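Local coordinates for protein myosin regulatory light chain (Physarum polycephalum, PDB 2BL0) that binds calcium through an EF-hand and serves as a light chain in the regulatory domain of a slime-mould myosin II, at residues Lys119-Ser122 with Ala128-Tyr131; Lys76-Ala81 with Ser133-Leu138; Ser29-Arg32 with Asn37-Asn40; Gln100-Leu105 with Ser112-Leu117; Glu25-Ala30 with Ala58-Val63. All coordinates share one frame; numbering follows the deposited sequence.

Contact 1: Lys119-Ser122 with Ala128-Tyr131; sequences KEVS and AINY
Beside the contact of V121 with I129, the Y131 ring lies nearly parallel to that of F82, the planes about 10° apart, and its OH is hydrogen-bonded to D86 OD2; the ring itself takes no part in the contact. Across the gap the closest carbons are CG1 of V121 and CG2 of I129, 3.6 Å apart, their side chains crossing obliquely. V121 CG1 stands anti to the backbone N (chi1 170°), beside the carbonyl carbon, and this carries the methyl over to I129. The same CG2 of I129 also lies 3.6 Å from S122 O. That carbonyl has a polar link as well: a water donates to S122 O at 2.8 Å and accepts from N130 N at 3.0 Å. The pieces belong to the last EF-hand loop. Segment 119-122 leads into it from helix 111-118; strand 128-130 lies within it, joined antiparallel to 92-94 through backbone bonds between I129 and I93. I129 also packs on L98, and V121 on F134. N130 ends the strand as the N-cap of helix 131-140, where OD1 accepts from S133 N.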
# COMPACT_ATOMS: atom_id res chain seq x y z
N LYS B 119 5.63 1.75 24.97
CA LYS B 119 6.21 0.46 24.59
C LYS B 119 7.59 0.63 23.92
O LYS B 119 8.41 -0.28 23.97
CB LYS B 119 5.24 -0.28 23.65
CG LYS B 119 5.50 -1.77 23.49
CD LYS B 119 4.22 -2.57 23.12
CE LYS B 119 3.41 -1.92 22.01
NZ LYS B 119 2.06 -2.54 21.78
N GLU B 120 7.84 1.79 23.32
CA GLU B 120 9.04 2.02 22.51
C GLU B 120 10.07 2.86 23.28
O GLU B 120 11.09 3.30 22.72
CB GLU B 120 8.67 2.69 21.17
CG GLU B 120 8.22 1.74 20.06
CD GLU B 120 8.47 2.26 18.64
OE1 GLU B 120 7.88 1.72 17.68
OE2 GLU B 120 9.26 3.23 18.46
N VAL B 121 9.83 3.02 24.59
CA VAL B 121 10.57 3.96 25.42
C VAL B 121 11.39 3.26 26.50
O VAL B 121 10.86 2.55 27.36
CB VAL B 121 9.60 4.96 26.07
CG1 VAL B 121 10.30 5.79 27.13
CG2 VAL B 121 8.99 5.82 25.00
N SER B 122 12.70 3.49 26.45
CA SER B 122 13.64 2.89 27.38
C SER B 122 13.57 3.56 28.75
O SER B 122 13.72 4.78 28.84
CB SER B 122 15.06 3.06 26.83
OG SER B 122 15.96 2.26 27.57
N ALA B 128 13.66 6.61 35.03
CA ALA B 128 13.90 7.83 34.24
C ALA B 128 13.90 7.53 32.74
O ALA B 128 14.35 6.47 32.31
CB ALA B 128 15.25 8.46 34.62
N ILE B 129 13.42 8.48 31.95
CA ILE B 129 13.48 8.40 30.50
C ILE B 129 14.18 9.64 29.97
O ILE B 129 14.09 10.70 30.56
CB ILE B 129 12.08 8.23 29.85
CG1 ILE B 129 11.21 9.46 30.09
CG2 ILE B 129 11.39 6.99 30.39
CD1 ILE B 129 11.11 10.38 28.92
N ASN B 130 14.86 9.49 28.85
CA ASN B 130 15.54 10.62 28.23
C ASN B 130 14.54 11.29 27.31
O ASN B 130 14.12 10.70 26.30
CB ASN B 130 16.76 10.13 27.45
CG ASN B 130 17.54 11.26 26.81
OD1 ASN B 130 17.08 11.84 25.84
ND2 ASN B 130 18.75 11.56 27.33
N TYR B 131 14.15 12.52 27.65
CA TYR B 131 13.04 13.15 26.96
C TYR B 131 13.42 13.63 25.56
O TYR B 131 12.58 13.63 24.70
CB TYR B 131 12.36 14.26 27.79
CG TYR B 131 13.26 15.34 28.31
CD1 TYR B 131 13.82 16.28 27.45
CD2 TYR B 131 13.54 15.45 29.66
CE1 TYR B 131 14.65 17.30 27.94
CE2 TYR B 131 14.37 16.46 30.16
CZ TYR B 131 14.92 17.39 29.29
OH TYR B 131 15.74 18.38 29.77
O HOH W 1 14.89 6.85 27.42

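Contact 2: Lys76-Ala81 with Ser133-Leu138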
# COMPACT_ATOMS: atom_id res chain seq x y z
N LYS B 76 11.02 22.38 18.97
CA LYS B 76 11.45 23.44 19.87
C LYS B 76 10.49 23.55 21.04
O LYS B 76 10.91 23.51 22.19
CB LYS B 76 11.56 24.76 19.11
CG LYS B 76 11.71 26.00 19.98
CD LYS B 76 13.00 26.01 20.77
CE LYS B 76 13.25 27.36 21.48
NZ LYS B 76 14.16 27.27 22.69
N GLU B 77 9.20 23.63 20.75
CA GLU B 77 8.22 23.76 21.82
C GLU B 77 8.22 22.55 22.73
O GLU B 77 8.08 22.69 23.94
CB GLU B 77 6.81 24.00 21.22
CG GLU B 77 6.62 25.39 20.61
CD GLU B 77 5.49 25.48 19.58
OE1 GLU B 77 5.14 24.47 18.93
OE2 GLU B 77 4.97 26.60 19.40
N MET B 78 8.41 21.36 22.18
CA MET B 78 8.46 20.16 23.00
C MET B 78 9.69 20.13 23.91
O MET B 78 9.59 19.77 25.07
CB MET B 78 8.49 18.90 22.14
CG MET B 78 7.12 18.55 21.47
SD MET B 78 7.09 16.85 20.79
CE MET B 78 7.71 17.10 19.23
N LEU B 79 10.84 20.50 23.37
CA LEU B 79 12.05 20.47 24.19
C LEU B 79 12.01 21.53 25.29
O LEU B 79 12.49 21.29 26.39
CB LEU B 79 13.28 20.64 23.32
CG LEU B 79 14.32 19.51 23.26
CD1 LEU B 79 15.70 20.12 23.06
CD2 LEU B 79 14.35 18.56 24.43
N ASP B 80 11.47 22.70 24.96
CA ASP B 80 11.23 23.77 25.94
C ASP B 80 10.31 23.28 27.07
O ASP B 80 10.55 23.55 28.25
CB ASP B 80 10.56 24.98 25.28
CG ASP B 80 11.51 25.82 24.45
OD1 ASP B 80 12.73 25.56 24.43
OD2 ASP B 80 11.11 26.79 23.78
N ALA B 81 9.24 22.58 26.68
CA ALA B 81 8.30 22.01 27.65
C ALA B 81 9.01 21.04 28.56
O ALA B 81 8.90 21.14 29.76
CB ALA B 81 7.16 21.32 26.94
N SER B 133 15.25 11.92 23.51
CA SER B 133 15.07 10.70 22.72
C SER B 133 13.58 10.47 22.45
O SER B 133 13.21 10.00 21.39
CB SER B 133 15.66 9.46 23.41
OG SER B 133 17.08 9.57 23.55
N PHE B 134 12.73 10.84 23.41
CA PHE B 134 11.29 10.71 23.27
C PHE B 134 10.79 11.68 22.20
O PHE B 134 10.05 11.29 21.31
CB PHE B 134 10.59 10.91 24.62
CG PHE B 134 9.08 10.75 24.57
CD1 PHE B 134 8.50 9.51 24.35
CD2 PHE B 134 8.25 11.86 24.71
CE1 PHE B 134 7.10 9.37 24.29
CE2 PHE B 134 6.86 11.73 24.67
CZ PHE B 134 6.29 10.50 24.44
N VAL B 135 11.24 12.93 22.27
CA VAL B 135 10.93 13.94 21.27
C VAL B 135 11.42 13.46 19.91
O VAL B 135 10.71 13.51 18.91
CB VAL B 135 11.55 15.31 21.63
CG1 VAL B 135 11.34 16.31 20.50
CG2 VAL B 135 10.94 15.83 22.95
N ASP B 136 12.63 12.93 19.86
CA ASP B 136 13.17 12.45 18.60
C ASP B 136 12.29 11.34 17.99
O ASP B 136 12.05 11.33 16.77
CB ASP B 136 14.61 11.98 18.78
CG ASP B 136 15.19 11.42 17.51
OD1 ASP B 136 14.83 10.29 17.14
OD2 ASP B 136 16.00 12.04 16.80
N MET B 137 11.83 10.43 18.84
CA MET B 137 10.93 9.37 18.40
C MET B 137 9.64 9.99 17.84
O MET B 137 9.16 9.59 16.78
CB MET B 137 10.62 8.41 19.57
CG MET B 137 9.67 7.29 19.23
SD MET B 137 9.12 6.32 20.65
CE MET B 137 7.76 7.26 21.23
N LEU B 138 9.07 10.98 18.52
CA LEU B 138 7.85 11.62 18.04
C LEU B 138 8.00 12.36 16.71
O LEU B 138 7.05 12.40 15.93
CB LEU B 138 7.28 12.57 19.08
CG LEU B 138 6.86 11.96 20.41
CD1 LEU B 138 6.13 13.00 21.24
CD2 LEU B 138 5.98 10.74 20.22
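M78 is the residue of 76-81 that meets V135 and L138 of 133-138. Two residues before it, the K76 side chain starts away from 133-138: its NZ forms a salt bridge with D80 OD1 at 2.8 Å, one helical turn on, using the syn lone pair of the carboxylate. M78 is modelled in two conformers, and its contacts hold for one of them, so they are to that extent doubtful. In that conformer CG is anti to the carbonyl carbon and the chain runs on extended, then bends at its last torsion (chi3 -88°), with CE at 3.9 Å from V135 CG1. At the base of the same side chain CB lies 4.0 Å from V135 CG2; M78 and V135 run antiparallel past one another, base beside branch. SD passes across L138, 4.0 Å from its CD1. The end of L79 comes nearer the second helix and packs on Y131, earlier in it. The interface is a methionine against two aliphatic branches, buried and apolar. M78 also packs on an apolar side chain and L138 on an aromatic side chain of another protein chain. Helices 75-85 and 131-140 are the first and last of the second EF-hand pair; F82 of the former touches both F134 and V135, and L138 leans on L117 of helix 111-118.

Contact 3: Ser29-Arg32 with Asn37-Asn40; sequences SALR and NPTN
R32 and P38 face each other across the turn that leaves helix 27-33, the second helix of the first EF-hand, and leads into helix 40-50; this is the linker between the two halves of the N-terminal EF-hand pair. The direct polar bond runs from R32 NH2 to P38 O, 3.0 Å long and nearly straight at 168°. The oxygen sits at the edge of the guanidinium, almost in its plane, whereas the donor is tilted from the plane of the carbonyl. Three waters extend this grip. One accepts from R32 NE and donates to P38 O at 2.8 Å, giving that oxygen two donors; another accepts from R32 NH2 and donates to N40 OD1; the third donates to both R32 O and N37 OD1, while N37 ND2 is hydrogen-bonded to Q74. Capping completes the turn: T39 is the N-cap of helix 40-50, its side chain bonding a backbone N of the first turn, and E42 OE1 accepts from T39 N. R32 also packs against an acidic side chain of another protein chain. Apolar packing is lighter. L31 CD1 lies 4.4 Å from P38 CG, and the extended R32 chain runs at a slant across the proline ring, its CG 4.2 Å from P38 CD.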
# COMPACT_ATOMS: atom_id res chain seq x y z
N SER B 29 -7.27 11.87 12.80
CA SER B 29 -6.49 10.66 12.53
C SER B 29 -5.92 10.64 11.12
O SER B 29 -4.77 10.29 10.92
CB SER B 29 -7.36 9.42 12.75
OG SER B 29 -7.69 9.32 14.12
N ALA B 30 -6.73 11.06 10.16
CA ALA B 30 -6.32 11.10 8.76
C ALA B 30 -5.23 12.15 8.51
O ALA B 30 -4.25 11.87 7.81
CB ALA B 30 -7.55 11.33 7.86
N LEU B 31 -5.39 13.35 9.07
CA LEU B 31 -4.36 14.40 8.98
C LEU B 31 -3.05 13.93 9.61
O LEU B 31 -1.96 14.04 9.02
CB LEU B 31 -4.82 15.69 9.66
CG LEU B 31 -5.96 16.41 8.99
CD1 LEU B 31 -6.53 17.41 9.96
CD2 LEU B 31 -5.51 17.08 7.69
N ARG B 32 -3.17 13.36 10.80
CA ARG B 32 -2.03 12.86 11.54
C ARG B 32 -1.31 11.72 10.80
O ARG B 32 -0.08 11.63 10.84
CB ARG B 32 -2.47 12.41 12.91
CG ARG B 32 -2.80 13.56 13.81
CD ARG B 32 -3.61 13.19 15.04
NE ARG B 32 -3.97 14.40 15.76
CZ ARG B 32 -5.13 14.63 16.37
NH1 ARG B 32 -6.11 13.71 16.40
NH2 ARG B 32 -5.33 15.81 16.93
N ASN B 37 0.06 17.60 12.58
CA ASN B 37 -0.29 17.38 13.98
C ASN B 37 -1.09 18.54 14.60
O ASN B 37 -0.55 19.34 15.37
CB ASN B 37 0.98 17.25 14.82
CG ASN B 37 1.78 15.99 14.52
OD1 ASN B 37 1.30 15.07 13.85
ND2 ASN B 37 3.02 15.96 15.02
N PRO B 38 -2.39 18.62 14.32
CA PRO B 38 -3.21 19.65 14.95
C PRO B 38 -3.37 19.37 16.43
O PRO B 38 -3.48 18.22 16.85
CB PRO B 38 -4.56 19.50 14.24
CG PRO B 38 -4.58 18.13 13.81
CD PRO B 38 -3.18 17.72 13.47
N THR B 39 -3.42 20.43 17.22
CA THR B 39 -3.84 20.31 18.61
C THR B 39 -5.35 20.11 18.59
O THR B 39 -5.99 20.30 17.55
CB THR B 39 -3.49 21.55 19.41
OG1 THR B 39 -4.25 22.67 18.93
CG2 THR B 39 -2.02 21.93 19.23
N ASN B 40 -5.91 19.74 19.74
CA ASN B 40 -7.35 19.57 19.87
C ASN B 40 -8.09 20.85 19.52
O ASN B 40 -9.14 20.80 18.88
CB ASN B 40 -7.75 19.18 21.29
CG ASN B 40 -7.48 17.74 21.61
OD1 ASN B 40 -6.74 17.04 20.90
ND2 ASN B 40 -8.08 17.26 22.71
O HOH W 2 1.88 13.11 12.15
O HOH W 3 -1.81 16.01 16.45
O HOH W 4 -7.42 15.40 18.85

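Contact 4: Gln100-Leu105 with Ser112-Leu117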
# COMPACT_ATOMS: atom_id res chain seq x y z
N GLN B 100 1.41 10.66 33.71
CA GLN B 100 0.40 11.45 34.41
C GLN B 100 0.02 12.70 33.63
O GLN B 100 -1.16 13.07 33.57
CB GLN B 100 0.89 11.87 35.79
CG GLN B 100 0.57 10.88 36.88
CD GLN B 100 1.50 11.00 38.07
OE1 GLN B 100 2.72 10.95 37.90
NE2 GLN B 100 0.93 11.17 39.26
N LEU B 101 1.01 13.35 33.04
CA LEU B 101 0.78 14.61 32.34
C LEU B 101 -0.02 14.35 31.07
O LEU B 101 -1.04 15.02 30.85
CB LEU B 101 2.10 15.29 32.02
CG LEU B 101 2.87 15.76 33.27
CD1 LEU B 101 4.19 16.39 32.85
CD2 LEU B 101 2.04 16.72 34.14
N LEU B 102 0.44 13.38 30.28
CA LEU B 102 -0.25 12.92 29.07
C LEU B 102 -1.71 12.53 29.32
O LEU B 102 -2.58 12.82 28.49
CB LEU B 102 0.48 11.71 28.48
CG LEU B 102 1.85 11.95 27.85
CD1 LEU B 102 2.44 10.64 27.36
CD2 LEU B 102 1.76 12.99 26.72
N LEU B 103 -1.97 11.89 30.46
CA LEU B 103 -3.29 11.32 30.73
C LEU B 103 -4.26 12.25 31.45
O LEU B 103 -5.46 12.13 31.25
CB LEU B 103 -3.16 10.05 31.59
CG LEU B 103 -2.69 8.81 30.86
CD1 LEU B 103 -2.19 7.77 31.86
CD2 LEU B 103 -3.83 8.25 30.01
N ASN B 104 -3.75 13.13 32.31
CA ASN B 104 -4.62 13.86 33.23
C ASN B 104 -4.73 15.36 33.00
O ASN B 104 -5.62 16.01 33.58
CB ASN B 104 -4.19 13.56 34.67
CG ASN B 104 -4.26 12.07 34.97
OD1 ASN B 104 -5.34 11.50 35.02
ND2 ASN B 104 -3.11 11.43 35.09
N LEU B 105 -3.87 15.90 32.15
CA LEU B 105 -3.85 17.33 31.89
C LEU B 105 -3.96 17.60 30.39
O LEU B 105 -3.76 16.71 29.56
CB LEU B 105 -2.56 17.97 32.42
CG LEU B 105 -2.42 18.17 33.93
CD1 LEU B 105 -3.72 18.71 34.57
CD2 LEU B 105 -1.98 16.90 34.62
N SER B 112 -4.78 3.67 25.94
CA SER B 112 -4.29 2.82 24.86
C SER B 112 -3.20 3.54 24.10
O SER B 112 -2.19 2.94 23.73
CB SER B 112 -5.42 2.44 23.89
OG SER B 112 -6.18 1.36 24.38
N GLU B 113 -3.41 4.84 23.85
CA GLU B 113 -2.42 5.68 23.17
C GLU B 113 -1.13 5.74 23.98
O GLU B 113 -0.04 5.56 23.44
CB GLU B 113 -2.98 7.10 22.93
CG GLU B 113 -3.91 7.17 21.70
CD GLU B 113 -4.84 8.39 21.66
OE1 GLU B 113 -4.92 9.19 22.64
OE2 GLU B 113 -5.52 8.56 20.62
N VAL B 114 -1.26 6.00 25.28
CA VAL B 114 -0.10 6.09 26.16
C VAL B 114 0.67 4.76 26.22
O VAL B 114 1.89 4.77 26.20
CB VAL B 114 -0.51 6.60 27.56
CG1 VAL B 114 0.65 6.53 28.52
CG2 VAL B 114 -1.03 8.03 27.46
N GLU B 115 -0.01 3.61 26.26
CA GLU B 115 0.72 2.33 26.28
C GLU B 115 1.48 2.07 24.98
O GLU B 115 2.56 1.50 25.00
CB GLU B 115 -0.21 1.14 26.57
CG GLU B 115 -0.83 1.11 27.96
CD GLU B 115 0.18 1.21 29.09
OE1 GLU B 115 1.34 0.73 28.95
OE2 GLU B 115 -0.18 1.81 30.12
N GLU B 116 0.94 2.51 23.85
CA GLU B 116 1.62 2.30 22.58
C GLU B 116 2.87 3.16 22.50
O GLU B 116 3.92 2.72 22.01
CB GLU B 116 0.68 2.58 21.40
CG GLU B 116 1.02 1.76 20.16
CD GLU B 116 -0.08 1.82 19.11
OE1 GLU B 116 -1.23 2.14 19.46
OE2 GLU B 116 0.23 1.55 17.93
N LEU B 117 2.76 4.39 23.00
CA LEU B 117 3.89 5.32 23.08
C LEU B 117 5.00 4.81 23.98
O LEU B 117 6.19 4.89 23.63
CB LEU B 117 3.41 6.67 23.60
CG LEU B 117 2.57 7.47 22.59
CD1 LEU B 117 1.62 8.39 23.32
CD2 LEU B 117 3.47 8.27 21.67
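L102 and V114 mark the nearest approach of the two backbones, with their CA atoms 7.4 Å apart. Segment 100-105 is the end of a helix: N104 N bonds to Q100 O at 2.9 Å, and L105, first to leave helical torsions, still gives its N to L101 O at 3.2 Å. Segment 112-117 is regular helix throughout, with bonds such as L117 N to E113 O. Near the helix end Q100 O holds a second donor, N104 ND2 at 3.0 Å, which comes in the carbonyl plane on a lone pair but along a bent N-H path of 137°, a local link of the side chain to its own last turn. Between the helices a single methyl, V114 CG2, does the touching. It meets L103 CD2 at 3.8 Å, the two side chains crossing at a slant, and L102 CB at 4.1 Å, so it sits against two successive leucines. Both leucines place CG anti to the carbonyl carbon; L103, starting to the side, brings CG and CD2 to V114, while L102 meets it through CB. L109, from the linker, packs on L102, V114 and L117 and is backbone-bonded to L102. Outside the interface E115 is salt-bridged to R99, and E116 to a basic side chain of another protein chain. The arrangement is that of an EF-hand pair, in which the exiting helix of one hand (95-104) turns through a short linker to meet the entering helix of the next (111-118).

Contact 5: Glu25-Ala30 with Ala58-Val63; sequences EELGSA and ATFKTV
The helix that carries F60 and V63 to L27 and A30 has a doubly gripped oxygen, A58 O, held from opposite faces of its plane by T62 OG1 at 2.9 Å and by T62 N at 3.1 Å. This ties the T62 hydroxyl to the backbone one turn back, on a side of the helix away from the contact. Towards the first segment, F60 swings its ring out with CG anti to the backbone N (chi1 -177°) and meets the A30 end of 25-30. A30 CB comes up obliquely, 3.6 Å from CE1, while A30 O stands at the edge in the ring plane, 3.7 Å from CZ. L27 also comes to the ring edge: its CD1 lies near the plane, 4.1 Å from F60 CD1, and L27 and the phenylalanine pass alongside, running opposite ways. The same CD1 is 4.4 Å from V63 CG1, so a single methyl spans both residues of the second helix. Around this, F60 also packs on I7 of helix 4-14, and L27 on I46 and L50 of helix 40-50, so the contact lies in the common core of the N-terminal EF-hand pair. E26, a predicted ligand of the first calcium site, belongs to this segment, and its O accepts from A30 N. Hydrocarbon groups do nearly all the touching, with the A30 carbonyl set at the ring edge, consistent with packing of helices 27-33 and 57-64 driven largely by burial of hydrocarbon.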
# COMPACT_ATOMS: atom_id res chain seq x y z
N GLU B 25 -15.16 12.55 12.68
CA GLU B 25 -14.44 12.06 13.86
C GLU B 25 -13.11 11.43 13.53
O GLU B 25 -12.27 11.24 14.42
CB GLU B 25 -15.28 11.06 14.64
CG GLU B 25 -16.62 11.60 15.12
CD GLU B 25 -16.49 12.83 16.02
OE1 GLU B 25 -17.46 13.64 16.05
OE2 GLU B 25 -15.45 12.99 16.70
N GLU B 26 -12.90 11.11 12.25
CA GLU B 26 -11.63 10.61 11.79
C GLU B 26 -10.72 11.63 11.10
O GLU B 26 -9.64 11.27 10.67
CB GLU B 26 -11.86 9.45 10.83
CG GLU B 26 -12.65 8.29 11.40
CD GLU B 26 -11.86 7.48 12.41
OE1 GLU B 26 -10.62 7.62 12.44
OE2 GLU B 26 -12.48 6.70 13.16
N LEU B 27 -11.13 12.88 11.00
CA LEU B 27 -10.32 13.88 10.32
C LEU B 27 -8.97 14.04 10.99
O LEU B 27 -7.96 14.06 10.33
CB LEU B 27 -11.06 15.23 10.27
CG LEU B 27 -10.33 16.40 9.58
CD1 LEU B 27 -9.95 16.10 8.13
CD2 LEU B 27 -11.17 17.66 9.64
N GLY B 28 -8.94 14.15 12.32
CA GLY B 28 -7.69 14.25 13.03
C GLY B 28 -6.75 13.10 12.71
O GLY B 28 -5.59 13.31 12.37
N SER B 29 -7.27 11.87 12.80
CA SER B 29 -6.49 10.66 12.53
C SER B 29 -5.92 10.64 11.12
O SER B 29 -4.77 10.29 10.92
CB SER B 29 -7.36 9.42 12.75
OG SER B 29 -7.69 9.32 14.12
N ALA B 30 -6.73 11.06 10.16
CA ALA B 30 -6.32 11.10 8.76
C ALA B 30 -5.23 12.15 8.51
O ALA B 30 -4.25 11.87 7.81
CB ALA B 30 -7.55 11.33 7.86
N ALA B 58 -11.84 16.10 -1.69
CA ALA B 58 -11.52 17.48 -2.04
C ALA B 58 -11.32 18.30 -0.79
O ALA B 58 -10.39 19.07 -0.69
CB ALA B 58 -12.60 18.10 -2.93
N THR B 59 -12.21 18.10 0.18
CA THR B 59 -12.11 18.75 1.48
C THR B 59 -10.85 18.34 2.24
O THR B 59 -10.09 19.18 2.76
CB THR B 59 -13.37 18.44 2.28
OG1 THR B 59 -14.49 19.15 1.69
CG2 THR B 59 -13.27 18.96 3.71
N PHE B 60 -10.58 17.05 2.28
CA PHE B 60 -9.42 16.54 2.97
C PHE B 60 -8.17 17.18 2.41
O PHE B 60 -7.30 17.58 3.17
CB PHE B 60 -9.35 15.02 2.81
CG PHE B 60 -8.23 14.36 3.55
CD1 PHE B 60 -7.96 14.65 4.89
CD2 PHE B 60 -7.47 13.39 2.93
CE1 PHE B 60 -6.95 13.98 5.56
CE2 PHE B 60 -6.47 12.74 3.60
CZ PHE B 60 -6.21 13.03 4.91
N LYS B 61 -8.08 17.26 1.08
CA LYS B 61 -6.92 17.90 0.43
C LYS B 61 -6.75 19.34 0.87
O LYS B 61 -5.64 19.76 1.22
CB LYS B 61 -7.07 17.84 -1.08
CG LYS B 61 -6.77 16.49 -1.66
CD LYS B 61 -7.07 16.47 -3.16
CE LYS B 61 -6.75 15.13 -3.76
NZ LYS B 61 -6.87 15.15 -5.24
N THR B 62 -7.85 20.08 0.85
CA THR B 62 -7.88 21.48 1.19
C THR B 62 -7.44 21.69 2.64
O THR B 62 -6.63 22.56 2.93
CB THR B 62 -9.30 22.06 0.97
OG1 THR B 62 -9.72 21.91 -0.41
CG2 THR B 62 -9.30 23.54 1.20
N VAL B 63 -7.99 20.90 3.55
CA VAL B 63 -7.67 21.00 4.97
C VAL B 63 -6.19 20.65 5.21
O VAL B 63 -5.47 21.37 5.90
CB VAL B 63 -8.58 20.11 5.81
CG1 VAL B 63 -8.09 20.04 7.27
CG2 VAL B 63 -9.99 20.64 5.78

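Overall arrangement
Contacts 3 and 5 share S29 and A30 on helix 27-33 in the N-terminal lobe; L31 CD2 touches V63 CG1 at 4.0 Å, and their centres are 9 Å apart. Contacts 1, 2 and 4 build the other lobe. There contact 2 is the hub: M137 SD and E120 CB pack at 3.7 Å toward contact 1, and L138 CD2 meets L117 CD2 at 3.8 Å toward contact 4. Contacts 1 and 5 lie about 31 Å apart between centres, whereas contacts 2 and 3 come within about 5 Å at their nearest atoms without touching. The bound calcium, held by D15, D17, D19 and K21, is about 12 Å from the A30 side chain; contact 1 lies beside T92 of the inferred second site.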